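S-adenosyl-L-methionine-dependent 2-deoxy-scyllo-inosamine dehydrogenase (Bacillus circulans, PDB 4M7S) catalyses the radical S-adenosylmethionine-dependent two-electron oxidation of 2-deoxy-scyllo-inosamine to amino-dideoxy-scyllo-inosose in butirosin biosynthesis, using two [4Fe-4S] clusters. Local coordinates at residues Q193-G198 with T215-M220. Numbering follows the deposited sequence.
Sequences QKMVMG and TSFRKM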
loop_
_atom_site.group_PDB
_atom_site.type_symbol
_atom_site.label_atom_id
_atom_site.label_comp_id
_atom_site.label_asym_id
_atom_site.label_seq_id
_atom_site.Cartn_x
_atom_site.Cartn_y
_atom_site.Cartn_z
ATOM N N GLN A 193 -13.073 -1.238 -1.616
ATOM C CA GLN A 193 -12.768 -2.494 -2.307
ATOM C C GLN A 193 -13.755 -2.764 -3.443
ATOM O O GLN A 193 -14.373 -3.828 -3.510
ATOM C CB GLN A 193 -12.731 -3.660 -1.306
ATOM C CG GLN A 193 -11.923 -3.346 -0.030
ATOM C CD GLN A 193 -11.663 -4.580 0.835
ATOM O OE1 GLN A 193 -11.666 -5.707 0.340
ATOM N NE2 GLN A 193 -11.435 -4.365 2.136
ATOM N N LYS A 194 -13.914 -1.776 -4.319
ATOM C CA LYS A 194 -14.746 -1.924 -5.502
ATOM C C LYS A 194 -14.067 -2.824 -6.528
ATOM O O LYS A 194 -14.729 -3.437 -7.361
ATOM C CB LYS A 194 -15.018 -0.555 -6.136
ATOM C CG LYS A 194 -15.801 0.420 -5.261
ATOM C CD LYS A 194 -15.605 1.841 -5.758
ATOM C CE LYS A 194 -16.391 2.843 -4.937
ATOM N NZ LYS A 194 -16.313 4.194 -5.561
HETATM N N MSE A 195 -12.742 -2.882 -6.473
HETATM C CA MSE A 195 -11.963 -3.579 -7.488
HETATM C C MSE A 195 -11.106 -4.676 -6.854
HETATM O O MSE A 195 -9.883 -4.631 -6.929
HETATM C CB MSE A 195 -11.063 -2.585 -8.221
HETATM C CG MSE A 195 -10.992 -2.779 -9.718
HETATM SE SE MSE A 195 -12.751 -2.728 -10.564
HETATM C CE MSE A 195 -13.216 -0.875 -10.187
ATOM N N VAL A 196 -11.747 -5.650 -6.218
ATOM C CA VAL A 196 -11.024 -6.790 -5.665
ATOM C C VAL A 196 -10.575 -7.669 -6.828
ATOM O O VAL A 196 -11.401 -8.130 -7.616
ATOM C CB VAL A 196 -11.892 -7.603 -4.703
ATOM C CG1 VAL A 196 -11.145 -8.874 -4.263
ATOM C CG2 VAL A 196 -12.262 -6.753 -3.490
HETATM N N MSE A 197 -9.264 -7.859 -6.944
HETATM C CA MSE A 197 -8.677 -8.575 -8.074
HETATM C C MSE A 197 -8.496 -10.053 -7.744
HETATM O O MSE A 197 -8.402 -10.897 -8.630
HETATM C CB MSE A 197 -7.341 -7.933 -8.448
HETATM C CG MSE A 197 -7.484 -6.466 -8.840
HETATM SE SE MSE A 197 -8.519 -6.330 -10.472
HETATM C CE MSE A 197 -8.082 -4.474 -10.925
ATOM N N GLY A 198 -8.460 -10.358 -6.456
ATOM C CA GLY A 198 -8.396 -11.734 -5.994
ATOM C C GLY A 198 -8.028 -11.707 -4.526
ATOM O O GLY A 198 -8.114 -10.660 -3.889
ATOM N N THR A 215 -5.154 -7.145 -15.523
ATOM C CA THR A 215 -4.466 -6.779 -16.758
ATOM C C THR A 215 -5.250 -5.779 -17.606
ATOM O O THR A 215 -4.696 -4.791 -18.095
ATOM C CB THR A 215 -4.132 -8.033 -17.581
ATOM O OG1 THR A 215 -3.259 -8.869 -16.806
ATOM C CG2 THR A 215 -3.460 -7.659 -18.887
ATOM N N SER A 216 -6.540 -6.033 -17.786
ATOM C CA SER A 216 -7.352 -5.121 -18.578
ATOM C C SER A 216 -7.549 -3.801 -17.831
ATOM O O SER A 216 -7.590 -2.738 -18.447
ATOM C CB SER A 216 -8.695 -5.751 -18.947
ATOM O OG SER A 216 -9.456 -6.044 -17.798
ATOM N N PHE A 217 -7.641 -3.866 -16.503
ATOM C CA PHE A 217 -7.839 -2.653 -15.714
ATOM C C PHE A 217 -6.641 -1.728 -15.869
ATOM O O PHE A 217 -6.802 -0.537 -16.118
ATOM C CB PHE A 217 -8.065 -2.983 -14.232
ATOM C CG PHE A 217 -8.387 -1.782 -13.378
ATOM C CD1 PHE A 217 -9.622 -1.152 -13.476
ATOM C CD2 PHE A 217 -7.461 -1.293 -12.464
ATOM C CE1 PHE A 217 -9.925 -0.050 -12.681
ATOM C CE2 PHE A 217 -7.761 -0.197 -11.660
ATOM C CZ PHE A 217 -8.988 0.425 -11.773
ATOM N N ARG A 218 -5.434 -2.269 -15.728
ATOM C CA ARG A 218 -4.255 -1.415 -15.777
ATOM C C ARG A 218 -4.027 -0.891 -17.197
ATOM O O ARG A 218 -3.534 0.222 -17.378
ATOM C CB ARG A 218 -3.006 -2.107 -15.194
ATOM C CG ARG A 218 -2.245 -2.998 -16.151
ATOM C CD ARG A 218 -0.956 -3.505 -15.498
ATOM N NE ARG A 218 -1.211 -4.065 -14.176
ATOM C CZ ARG A 218 -1.417 -5.358 -13.937
ATOM N NH1 ARG A 218 -1.375 -6.235 -14.926
ATOM N NH2 ARG A 218 -1.651 -5.778 -12.704
ATOM N N LYS A 219 -4.406 -1.687 -18.198
ATOM C CA LYS A 219 -4.340 -1.264 -19.600
ATOM C C LYS A 219 -5.337 -0.139 -19.873
ATOM O O LYS A 219 -5.029 0.839 -20.559
ATOM C CB LYS A 219 -4.636 -2.457 -20.520
ATOM C CG LYS A 219 -4.849 -2.103 -21.987
ATOM C CD LYS A 219 -5.537 -3.258 -22.704
ATOM C CE LYS A 219 -4.906 -4.591 -22.303
ATOM N NZ LYS A 219 -5.862 -5.739 -22.394
HETATM N N MSE A 220 -6.537 -0.300 -19.328
HETATM C CA MSE A 220 -7.628 0.660 -19.478
HETATM C C MSE A 220 -7.250 2.005 -18.839
HETATM O O MSE A 220 -7.523 3.068 -19.396
HETATM C CB MSE A 220 -8.881 0.070 -18.814
HETATM C CG MSE A 220 -10.134 0.923 -18.820
HETATM SE SE MSE A 220 -11.437 0.323 -17.474
HETATM C CE MSE A 220 -11.707 -1.508 -18.068
#
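Met195 and Phe217 bring the two backbones closest, their CA atoms still 9.2 Å apart, so the loop 193-198 and the helical turns 215-220 meet through side chains alone, without a hydrogen bond between them. Phe217 reaches out from helix 212-222 with CG anti to its own N (chi1 -175°), and two methionines of the loop, carrying selenium for sulfur in this crystal, close on it from different directions. Met195 lays its CG methylene over one ring face: CG stands 4.2 Å from the Phe217 ring centroid and only 12° off the ring normal, a CH-pi contact. Bends at chi2 and chi3 curl the rest of this chain, and its SE lies obliquely to the same ring, 5.0 Å from the centroid, as a Met-aromatic contact. Met197 instead crosses Phe217 at about a right angle and presses its terminal methyl into the root of the ring, with CE 3.6 Å from both CB and CD2 of Phe217. Methionine's long, flexible, apolar chain suits both loop positions, since it can span the wide gap and mould itself to a rigid aromatic plate. The contact belongs to the auxiliary-cluster domain, a shortened SPASM (Twitch) fold, where it joins the loop between strands 183-185 and 198-199 to helix 212-222, beyond the short helix 205-209; the Phe217 side chain lies about 4 Å from the bound auxiliary cluster, whose inferred ligands include Cys187 and Cys169. Pro172 also touches Phe217. Asp190 accepts hydrogen bonds from the backbone N of Lys194 through OD1 and of Met195 through OD2.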